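PDB 5H04: binary enterotoxin of Clostridium perfringens component a from Clostridium perfringens, which is the enzymatic component of a binary enterotoxin, binds NAD(H), and probably transfers ADP-ribose onto a protein target, as related clostridial toxins do. Local coordinates for residues P311-N316 with K353-L358; K257-G262 with K336-T341. All coordinates share one frame; numbering follows the deposited sequence.

Contact 1: residues P311-N316 with K353-L358; sequences PDYDFN and KRKLIL. With NAI (1,4-dihydronicotinamide adenine dinucleotide), chain B.
R354 and K355 meet the hydroxyl of Y313 where the chain enters strand 356-362 of the ADP-ribosyltransferase fold, and the pair illustrates how neighbouring residues divide ligand binding from packing. R354 comes near Y313 OH with its backbone alone; its side chain leaves the other way, extended from CG to NE, and meets the nicotinamide-side phosphate of the dinucleotide edge-on. NH1 donates to O1N and NH2 to O2N, the latter at 2.9 Å, both bonds nearly straight (168° and 166°), with R298 O as a further acceptor for NH1. K355 turns back toward the 3-10 turn 311-313. With CG of Y313 anti to its own backbone N (chi1 -169°), the ring runs out to K355, whose CD packs over one face, 3.8 Å from the centroid, and whose backbone N donates to Y313 OH at 3.1 Å. K355 NZ makes an off-centre cation-pi contact with the same ring. This ammonium also donates to Y313 O at 3.0 Å, approaching from above the carbonyl plane, and to a water that in turn donates to D314 OD1, the acceptor of an Asx turn closed by N316 N. The water thus relays between two opposite charges that do not touch. L356 finishes the packing by splitting its methyls: CD1 sits at the edge of the Y313 ring, while CD2 lies 3.8 Å from F315 CE2.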
loop_
_atom_site.group_PDB
_atom_site.type_symbol
_atom_site.label_atom_id
_atom_site.label_comp_id
_atom_site.label_asym_id
_atom_site.label_seq_id
_atom_site.Cartn_x
_atom_site.Cartn_y
_atom_site.Cartn_z
ATOM N N PRO A 311 -9.584 -14.235 -21.946
ATOM C CA PRO A 311 -9.601 -15.283 -20.913
ATOM C C PRO A 311 -8.609 -15.012 -19.802
ATOM O O PRO A 311 -8.890 -15.328 -18.637
ATOM C CB PRO A 311 -9.247 -16.557 -21.695
ATOM C CG PRO A 311 -9.644 -16.257 -23.112
ATOM C CD PRO A 311 -9.387 -14.780 -23.299
ATOM N N ASP A 312 -7.462 -14.411 -20.136
ATOM C CA ASP A 312 -6.427 -14.060 -19.170
ATOM C C ASP A 312 -6.884 -13.021 -18.154
ATOM O O ASP A 312 -6.230 -12.867 -17.114
ATOM C CB ASP A 312 -5.194 -13.546 -19.904
ATOM C CG ASP A 312 -4.463 -14.645 -20.641
ATOM O OD1 ASP A 312 -4.856 -15.819 -20.484
ATOM O OD2 ASP A 312 -3.486 -14.339 -21.358
ATOM N N TYR A 313 -7.977 -12.312 -18.427
ATOM C CA TYR A 313 -8.525 -11.316 -17.517
ATOM C C TYR A 313 -9.441 -11.925 -16.465
ATOM O O TYR A 313 -9.968 -11.196 -15.617
ATOM C CB TYR A 313 -9.280 -10.251 -18.324
ATOM C CG TYR A 313 -9.694 -9.019 -17.552
ATOM C CD1 TYR A 313 -8.780 -8.319 -16.766
ATOM C CD2 TYR A 313 -10.994 -8.532 -17.640
ATOM C CE1 TYR A 313 -9.163 -7.180 -16.065
ATOM C CE2 TYR A 313 -11.388 -7.389 -16.951
ATOM C CZ TYR A 313 -10.471 -6.720 -16.169
ATOM O OH TYR A 313 -10.879 -5.592 -15.490
ATOM N N ASP A 314 -9.655 -13.240 -16.492
ATOM C CA ASP A 314 -10.521 -13.882 -15.504
ATOM C C ASP A 314 -9.658 -14.297 -14.320
ATOM O O ASP A 314 -9.085 -15.387 -14.289
ATOM C CB ASP A 314 -11.280 -15.065 -16.097
ATOM C CG ASP A 314 -12.114 -15.802 -15.051
ATOM O OD1 ASP A 314 -12.309 -15.264 -13.945
ATOM O OD2 ASP A 314 -12.641 -16.896 -15.330
ATOM N N PHE A 315 -9.594 -13.420 -13.313
ATOM C CA PHE A 315 -8.789 -13.653 -12.121
ATOM C C PHE A 315 -9.488 -14.561 -11.111
ATOM O O PHE A 315 -8.957 -14.766 -10.020
ATOM C CB PHE A 315 -8.399 -12.307 -11.490
ATOM C CG PHE A 315 -7.629 -11.403 -12.427
ATOM C CD1 PHE A 315 -6.647 -11.922 -13.252
ATOM C CD2 PHE A 315 -7.898 -10.042 -12.491
ATOM C CE1 PHE A 315 -5.941 -11.115 -14.115
ATOM C CE2 PHE A 315 -7.184 -9.216 -13.357
ATOM C CZ PHE A 315 -6.205 -9.759 -14.174
ATOM N N ASN A 316 -10.599 -15.187 -11.489
ATOM C CA ASN A 316 -11.285 -16.116 -10.585
ATOM C C ASN A 316 -10.590 -17.489 -10.577
ATOM O O ASN A 316 -10.835 -18.331 -9.714
ATOM C CB ASN A 316 -12.754 -16.267 -10.980
ATOM C CG ASN A 316 -13.664 -15.338 -10.200
ATOM O OD1 ASN A 316 -13.277 -14.795 -9.166
ATOM N ND2 ASN A 316 -14.882 -15.150 -10.695
ATOM N N LYS A 353 -16.636 -2.443 -11.678
ATOM C CA LYS A 353 -16.235 -3.783 -12.069
ATOM C C LYS A 353 -14.796 -3.883 -12.560
ATOM O O LYS A 353 -14.330 -5.001 -12.795
ATOM C CB LYS A 353 -17.193 -4.329 -13.136
ATOM C CG LYS A 353 -18.627 -4.420 -12.622
ATOM C CD LYS A 353 -19.444 -5.505 -13.310
ATOM C CE LYS A 353 -20.820 -5.644 -12.646
ATOM N NZ LYS A 353 -21.610 -6.764 -13.213
ATOM N N ARG A 354 -14.074 -2.769 -12.715
ATOM C CA ARG A 354 -12.666 -2.886 -13.081
ATOM C C ARG A 354 -11.937 -3.726 -12.041
ATOM O O ARG A 354 -12.178 -3.595 -10.841
ATOM C CB ARG A 354 -12.016 -1.503 -13.207
ATOM C CG ARG A 354 -12.640 -0.653 -14.306
ATOM C CD ARG A 354 -11.832 0.577 -14.613
ATOM N NE ARG A 354 -12.499 1.377 -15.646
ATOM C CZ ARG A 354 -12.124 2.595 -16.017
ATOM N NH1 ARG A 354 -11.082 3.183 -15.435
ATOM N NH2 ARG A 354 -12.803 3.234 -16.963
ATOM N N LYS A 355 -11.065 -4.619 -12.509
ATOM C CA LYS A 355 -10.456 -5.622 -11.642
ATOM C C LYS A 355 -9.041 -5.272 -11.200
ATOM O O LYS A 355 -8.434 -6.052 -10.464
ATOM C CB LYS A 355 -10.430 -6.987 -12.334
ATOM C CG LYS A 355 -11.796 -7.517 -12.752
ATOM C CD LYS A 355 -11.625 -8.794 -13.544
ATOM C CE LYS A 355 -12.961 -9.305 -14.055
ATOM N NZ LYS A 355 -12.757 -10.456 -14.982
ATOM N N LEU A 356 -8.510 -4.127 -11.618
ATOM C CA LEU A 356 -7.120 -3.758 -11.374
ATOM C C LEU A 356 -7.108 -2.455 -10.597
ATOM O O LEU A 356 -7.618 -1.437 -11.083
ATOM C CB LEU A 356 -6.363 -3.630 -12.695
ATOM C CG LEU A 356 -6.328 -4.948 -13.475
ATOM C CD1 LEU A 356 -5.949 -4.687 -14.913
ATOM C CD2 LEU A 356 -5.359 -5.956 -12.829
ATOM N N ILE A 357 -6.566 -2.499 -9.382
ATOM C CA ILE A 357 -6.583 -1.375 -8.456
ATOM C C ILE A 357 -5.141 -0.910 -8.287
ATOM O O ILE A 357 -4.338 -1.574 -7.624
ATOM C CB ILE A 357 -7.205 -1.761 -7.106
ATOM C CG1 ILE A 357 -8.614 -2.352 -7.302
ATOM C CG2 ILE A 357 -7.238 -0.556 -6.172
ATOM C CD1 ILE A 357 -9.227 -2.943 -6.015
ATOM N N LEU A 358 -4.813 0.235 -8.877
ATOM C CA LEU A 358 -3.499 0.835 -8.677
ATOM C C LEU A 358 -3.422 1.455 -7.289
ATOM O O LEU A 358 -4.324 2.188 -6.884
ATOM C CB LEU A 358 -3.240 1.900 -9.731
ATOM C CG LEU A 358 -1.837 2.528 -9.767
ATOM C CD1 LEU A 358 -0.829 1.527 -10.285
ATOM C CD2 LEU A 358 -1.822 3.794 -10.630
HETATM P PA NAI B . -9.144 7.158 -18.837
HETATM O O1A NAI B . -8.967 8.052 -20.102
HETATM O O2A NAI B . -7.840 7.041 -18.029
HETATM O O5B NAI B . -9.582 5.652 -19.258
HETATM C C5B NAI B . -10.705 5.381 -20.079
HETATM C C4B NAI B . -10.403 4.027 -20.795
HETATM O O4B NAI B . -9.029 4.148 -21.520
HETATM C C3B NAI B . -10.287 3.073 -19.958
HETATM O O3B NAI B . -10.829 1.832 -20.486
HETATM C C2B NAI B . -8.667 2.839 -19.734
HETATM O O2B NAI B . -8.452 1.473 -19.277
HETATM C C1B NAI B . -8.115 3.094 -20.853
HETATM N N9A NAI B . -6.801 3.724 -20.664
HETATM C C8A NAI B . -6.508 4.852 -19.972
HETATM N N7A NAI B . -5.148 5.036 -20.072
HETATM C C5A NAI B . -4.630 4.010 -20.833
HETATM C C6A NAI B . -3.342 3.732 -21.227
HETATM N N6A NAI B . -2.088 4.362 -21.012
HETATM N N1A NAI B . -3.096 2.635 -21.982
HETATM C C2A NAI B . -4.122 1.810 -22.347
HETATM N N3A NAI B . -5.416 2.089 -21.967
HETATM C C4A NAI B . -5.657 3.189 -21.212
HETATM O O3 NAI B . -10.325 7.736 -17.925
HETATM P PN NAI B . -11.130 6.945 -16.782
HETATM O O1N NAI B . -10.257 6.145 -15.901
HETATM O O2N NAI B . -12.195 5.997 -17.368
HETATM O O5D NAI B . -11.790 8.103 -15.891
HETATM C C5D NAI B . -12.834 8.849 -16.397
HETATM C C4D NAI B . -13.127 9.955 -15.499
HETATM O O4D NAI B . -13.226 9.526 -14.242
HETATM C C3D NAI B . -11.920 11.092 -15.539
HETATM O O3D NAI B . -12.573 12.443 -15.405
HETATM C C2D NAI B . -11.206 10.835 -14.563
HETATM O O2D NAI B . -10.434 12.004 -14.071
HETATM C C1D NAI B . -12.262 10.325 -13.445
HETATM N N1N NAI B . -11.706 9.592 -12.501
HETATM C C2N NAI B . -11.082 8.327 -12.783
HETATM C C3N NAI B . -10.513 7.492 -11.637
HETATM C C7N NAI B . -10.173 6.055 -11.809
HETATM O O7N NAI B . -9.886 5.406 -10.783
HETATM N N7N NAI B . -10.178 5.446 -13.073
HETATM C C4N NAI B . -10.238 8.131 -10.275
HETATM C C5N NAI B . -11.233 9.248 -9.979
HETATM C C6N NAI B . -11.757 10.078 -11.144
HETATM O O HOH W 1 -12.573 -12.540 -13.101
#

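Contact 2: residues K257-G262 with K336-T341; sequences KYLLDG and KTFIST. With NAI (1,4-dihydronicotinamide adenine dinucleotide), chain B.
L259 and L260, near the C-terminal end of helix 238-261, pack against K336-F338, the loop leading into strand 339-342, whose S340 and T341 probably correspond to the start of the Ser-Thr-Ser motif of the ADP-ribosyltransferase family. The contact is a worked example of two consecutive helix residues serving different partners. L259 points toward the loop, its CB 3.5 Å from K336 O, and its CD1 reaches the F338 ring obliquely, 3.6 Å from F338 CD2. F338 is buried, its ring also meeting H387 edge-to-face. L260 points away from the loop, and with CG anti to the backbone N (chi1 180°) it sets CD2 over the adenine face at C2A, 3.4 Å away, while CD1 overhangs the rim beside N1A. T337 meets the same base at its exocyclic amine. Its OG1 accepts a hydrogen bond from N6A at 3.1 Å, while CG2 of T337 packs 4.3 Å from L260 CB. Hydroxyl and leucine thus contribute to the adenine site, one at the amine and one at the face. K336 lies along the helix end: its chain is extended at first, then folds at chi3 (70°), passing L259 O with its CE and donating from NZ to L260 O at 3.2 Å. That ammonium comes from well above the carbonyl plane, and its positive charge would probably be stabilised by the main-chain carbonyls near the helix C-terminal end. Further along, in strand 339-342, S340 turns to the nicotinamide ribose; S340 OG, also hydrogen-bonded to Y247 OH, lies 2.7 Å from NAI O2D.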
loop_
_atom_site.group_PDB
_atom_site.type_symbol
_atom_site.label_atom_id
_atom_site.label_comp_id
_atom_site.label_asym_id
_atom_site.label_seq_id
_atom_site.Cartn_x
_atom_site.Cartn_y
_atom_site.Cartn_z
ATOM N N LYS A 257 -7.077 8.874 -25.420
ATOM C CA LYS A 257 -7.003 8.039 -26.615
ATOM C C LYS A 257 -5.943 8.561 -27.578
ATOM O O LYS A 257 -5.141 7.784 -28.112
ATOM C CB LYS A 257 -8.373 7.981 -27.294
ATOM C CG LYS A 257 -8.557 6.854 -28.290
ATOM C CD LYS A 257 -10.027 6.733 -28.687
ATOM C CE LYS A 257 -10.910 6.520 -27.456
ATOM N NZ LYS A 257 -12.341 6.219 -27.815
ATOM N N TYR A 258 -5.895 9.886 -27.781
ATOM C CA TYR A 258 -4.907 10.464 -28.688
ATOM C C TYR A 258 -3.489 10.273 -28.155
ATOM O O TYR A 258 -2.582 9.887 -28.900
ATOM C CB TYR A 258 -5.204 11.949 -28.921
ATOM C CG TYR A 258 -4.143 12.647 -29.749
ATOM C CD1 TYR A 258 -4.175 12.597 -31.140
ATOM C CD2 TYR A 258 -3.106 13.351 -29.142
ATOM C CE1 TYR A 258 -3.206 13.221 -31.899
ATOM C CE2 TYR A 258 -2.129 13.976 -29.894
ATOM C CZ TYR A 258 -2.188 13.912 -31.272
ATOM O OH TYR A 258 -1.225 14.534 -32.026
ATOM N N LEU A 259 -3.276 10.546 -26.865
ATOM C CA LEU A 259 -1.940 10.374 -26.301
ATOM C C LEU A 259 -1.479 8.925 -26.399
ATOM O O LEU A 259 -0.282 8.664 -26.573
ATOM C CB LEU A 259 -1.916 10.850 -24.847
ATOM C CG LEU A 259 -1.859 12.371 -24.653
ATOM C CD1 LEU A 259 -2.275 12.762 -23.231
ATOM C CD2 LEU A 259 -0.465 12.921 -24.996
ATOM N N LEU A 260 -2.416 7.978 -26.326
ATOM C CA LEU A 260 -2.062 6.564 -26.364
ATOM C C LEU A 260 -1.619 6.138 -27.759
ATOM O O LEU A 260 -0.584 5.477 -27.915
ATOM C CB LEU A 260 -3.250 5.723 -25.891
ATOM C CG LEU A 260 -3.057 4.204 -25.865
ATOM C CD1 LEU A 260 -1.835 3.836 -25.032
ATOM C CD2 LEU A 260 -4.308 3.495 -25.332
ATOM N N ASP A 261 -2.393 6.517 -28.797
ATOM C CA ASP A 261 -2.099 6.032 -30.143
ATOM C C ASP A 261 -2.550 6.975 -31.257
ATOM O O ASP A 261 -2.777 6.504 -32.377
ATOM C CB ASP A 261 -2.746 4.645 -30.375
ATOM C CG ASP A 261 -4.255 4.653 -30.178
ATOM O OD1 ASP A 261 -4.919 5.660 -30.528
ATOM O OD2 ASP A 261 -4.784 3.634 -29.677
ATOM N N GLY A 262 -2.718 8.271 -30.988
ATOM C CA GLY A 262 -2.979 9.235 -32.043
ATOM C C GLY A 262 -4.375 9.247 -32.631
ATOM O O GLY A 262 -4.596 9.943 -33.627
ATOM N N LYS A 336 1.854 6.832 -21.435
ATOM C CA LYS A 336 1.761 7.933 -22.384
ATOM C C LYS A 336 0.625 8.886 -22.061
ATOM O O LYS A 336 0.641 10.033 -22.528
ATOM C CB LYS A 336 1.573 7.391 -23.803
ATOM C CG LYS A 336 2.614 6.362 -24.200
ATOM C CD LYS A 336 2.356 5.810 -25.596
ATOM C CE LYS A 336 2.638 6.853 -26.661
ATOM N NZ LYS A 336 2.517 6.270 -28.028
ATOM N N THR A 337 -0.340 8.446 -21.267
ATOM C CA THR A 337 -1.546 9.211 -20.997
ATOM C C THR A 337 -1.367 10.096 -19.773
ATOM O O THR A 337 -0.447 9.912 -18.966
ATOM C CB THR A 337 -2.725 8.254 -20.774
ATOM O OG1 THR A 337 -2.330 7.232 -19.849
ATOM C CG2 THR A 337 -3.143 7.601 -22.078
ATOM N N PHE A 338 -2.262 11.071 -19.629
ATOM C CA PHE A 338 -2.466 11.620 -18.298
ATOM C C PHE A 338 -3.004 10.496 -17.417
ATOM O O PHE A 338 -3.677 9.583 -17.896
ATOM C CB PHE A 338 -3.456 12.803 -18.309
ATOM C CG PHE A 338 -2.984 14.004 -19.070
ATOM C CD1 PHE A 338 -1.970 14.812 -18.564
ATOM C CD2 PHE A 338 -3.594 14.363 -20.273
ATOM C CE1 PHE A 338 -1.536 15.930 -19.260
ATOM C CE2 PHE A 338 -3.177 15.491 -20.981
ATOM C CZ PHE A 338 -2.138 16.275 -20.478
ATOM N N ILE A 339 -2.689 10.541 -16.127
ATOM C CA ILE A 339 -3.145 9.519 -15.189
ATOM C C ILE A 339 -4.162 10.140 -14.243
ATOM O O ILE A 339 -3.798 10.927 -13.354
ATOM C CB ILE A 339 -1.999 8.899 -14.387
ATOM C CG1 ILE A 339 -0.806 8.580 -15.307
ATOM C CG2 ILE A 339 -2.523 7.649 -13.669
ATOM C CD1 ILE A 339 0.395 7.968 -14.573
ATOM N N SER A 340 -5.427 9.748 -14.398
ATOM C CA SER A 340 -6.464 10.122 -13.436
ATOM C C SER A 340 -6.415 9.175 -12.235
ATOM O O SER A 340 -6.645 7.968 -12.381
ATOM C CB SER A 340 -7.846 10.087 -14.086
ATOM O OG SER A 340 -8.023 11.198 -14.961
ATOM N N THR A 341 -6.114 9.720 -11.056
ATOM C CA THR A 341 -6.080 8.970 -9.805
ATOM C C THR A 341 -6.978 9.666 -8.790
ATOM O O THR A 341 -7.488 10.764 -9.023
ATOM C CB THR A 341 -4.656 8.840 -9.230
ATOM O OG1 THR A 341 -4.241 10.105 -8.686
ATOM C CG2 THR A 341 -3.672 8.400 -10.302
HETATM P PA NAI B . -9.144 7.158 -18.837
HETATM O O1A NAI B . -8.967 8.052 -20.102
HETATM O O2A NAI B . -7.840 7.041 -18.029
HETATM O O5B NAI B . -9.582 5.652 -19.258
HETATM C C5B NAI B . -10.705 5.381 -20.079
HETATM C C4B NAI B . -10.403 4.027 -20.795
HETATM O O4B NAI B . -9.029 4.148 -21.520
HETATM C C3B NAI B . -10.287 3.073 -19.958
HETATM O O3B NAI B . -10.829 1.832 -20.486
HETATM C C2B NAI B . -8.667 2.839 -19.734
HETATM O O2B NAI B . -8.452 1.473 -19.277
HETATM C C1B NAI B . -8.115 3.094 -20.853
HETATM N N9A NAI B . -6.801 3.724 -20.664
HETATM C C8A NAI B . -6.508 4.852 -19.972
HETATM N N7A NAI B . -5.148 5.036 -20.072
HETATM C C5A NAI B . -4.630 4.010 -20.833
HETATM C C6A NAI B . -3.342 3.732 -21.227
HETATM N N6A NAI B . -2.088 4.362 -21.012
HETATM N N1A NAI B . -3.096 2.635 -21.982
HETATM C C2A NAI B . -4.122 1.810 -22.347
HETATM N N3A NAI B . -5.416 2.089 -21.967
HETATM C C4A NAI B . -5.657 3.189 -21.212
HETATM O O3 NAI B . -10.325 7.736 -17.925
HETATM P PN NAI B . -11.130 6.945 -16.782
HETATM O O1N NAI B . -10.257 6.145 -15.901
HETATM O O2N NAI B . -12.195 5.997 -17.368
HETATM O O5D NAI B . -11.790 8.103 -15.891
HETATM C C5D NAI B . -12.834 8.849 -16.397
HETATM C C4D NAI B . -13.127 9.955 -15.499
HETATM O O4D NAI B . -13.226 9.526 -14.242
HETATM C C3D NAI B . -11.920 11.092 -15.539
HETATM O O3D NAI B . -12.573 12.443 -15.405
HETATM C C2D NAI B . -11.206 10.835 -14.563
HETATM O O2D NAI B . -10.434 12.004 -14.071
HETATM C C1D NAI B . -12.262 10.325 -13.445
HETATM N N1N NAI B . -11.706 9.592 -12.501
HETATM C C2N NAI B . -11.082 8.327 -12.783
HETATM C C3N NAI B . -10.513 7.492 -11.637
HETATM C C7N NAI B . -10.173 6.055 -11.809
HETATM O O7N NAI B . -9.886 5.406 -10.783
HETATM N N7N NAI B . -10.178 5.446 -13.073
HETATM C C4N NAI B . -10.238 8.131 -10.275
HETATM C C5N NAI B . -11.233 9.248 -9.979
HETATM C C6N NAI B . -11.757 10.078 -11.144
#

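Followed from the N terminus, the segments come in the order 257-262, 311-316, 336-341 and 353-358, so the two contacts cross rather than nest. Contact 2 closes a loop of 73 residues, joining the end of helix 238-261 to the approach of strand 339-342 in the three-stranded sheet. Contact 1 begins within that loop and closes its own, of 36 residues, only after contact 2 is complete, tying the turn ahead of helix 318-328 to the start of strand 356-362 in a five-stranded sheet. Their centres lie about 21 Å apart and their nearest atoms about 5 Å, yet the dinucleotide bridges them: adenine and nicotinamide ribose meet contact 2, the diphosphate contact 1.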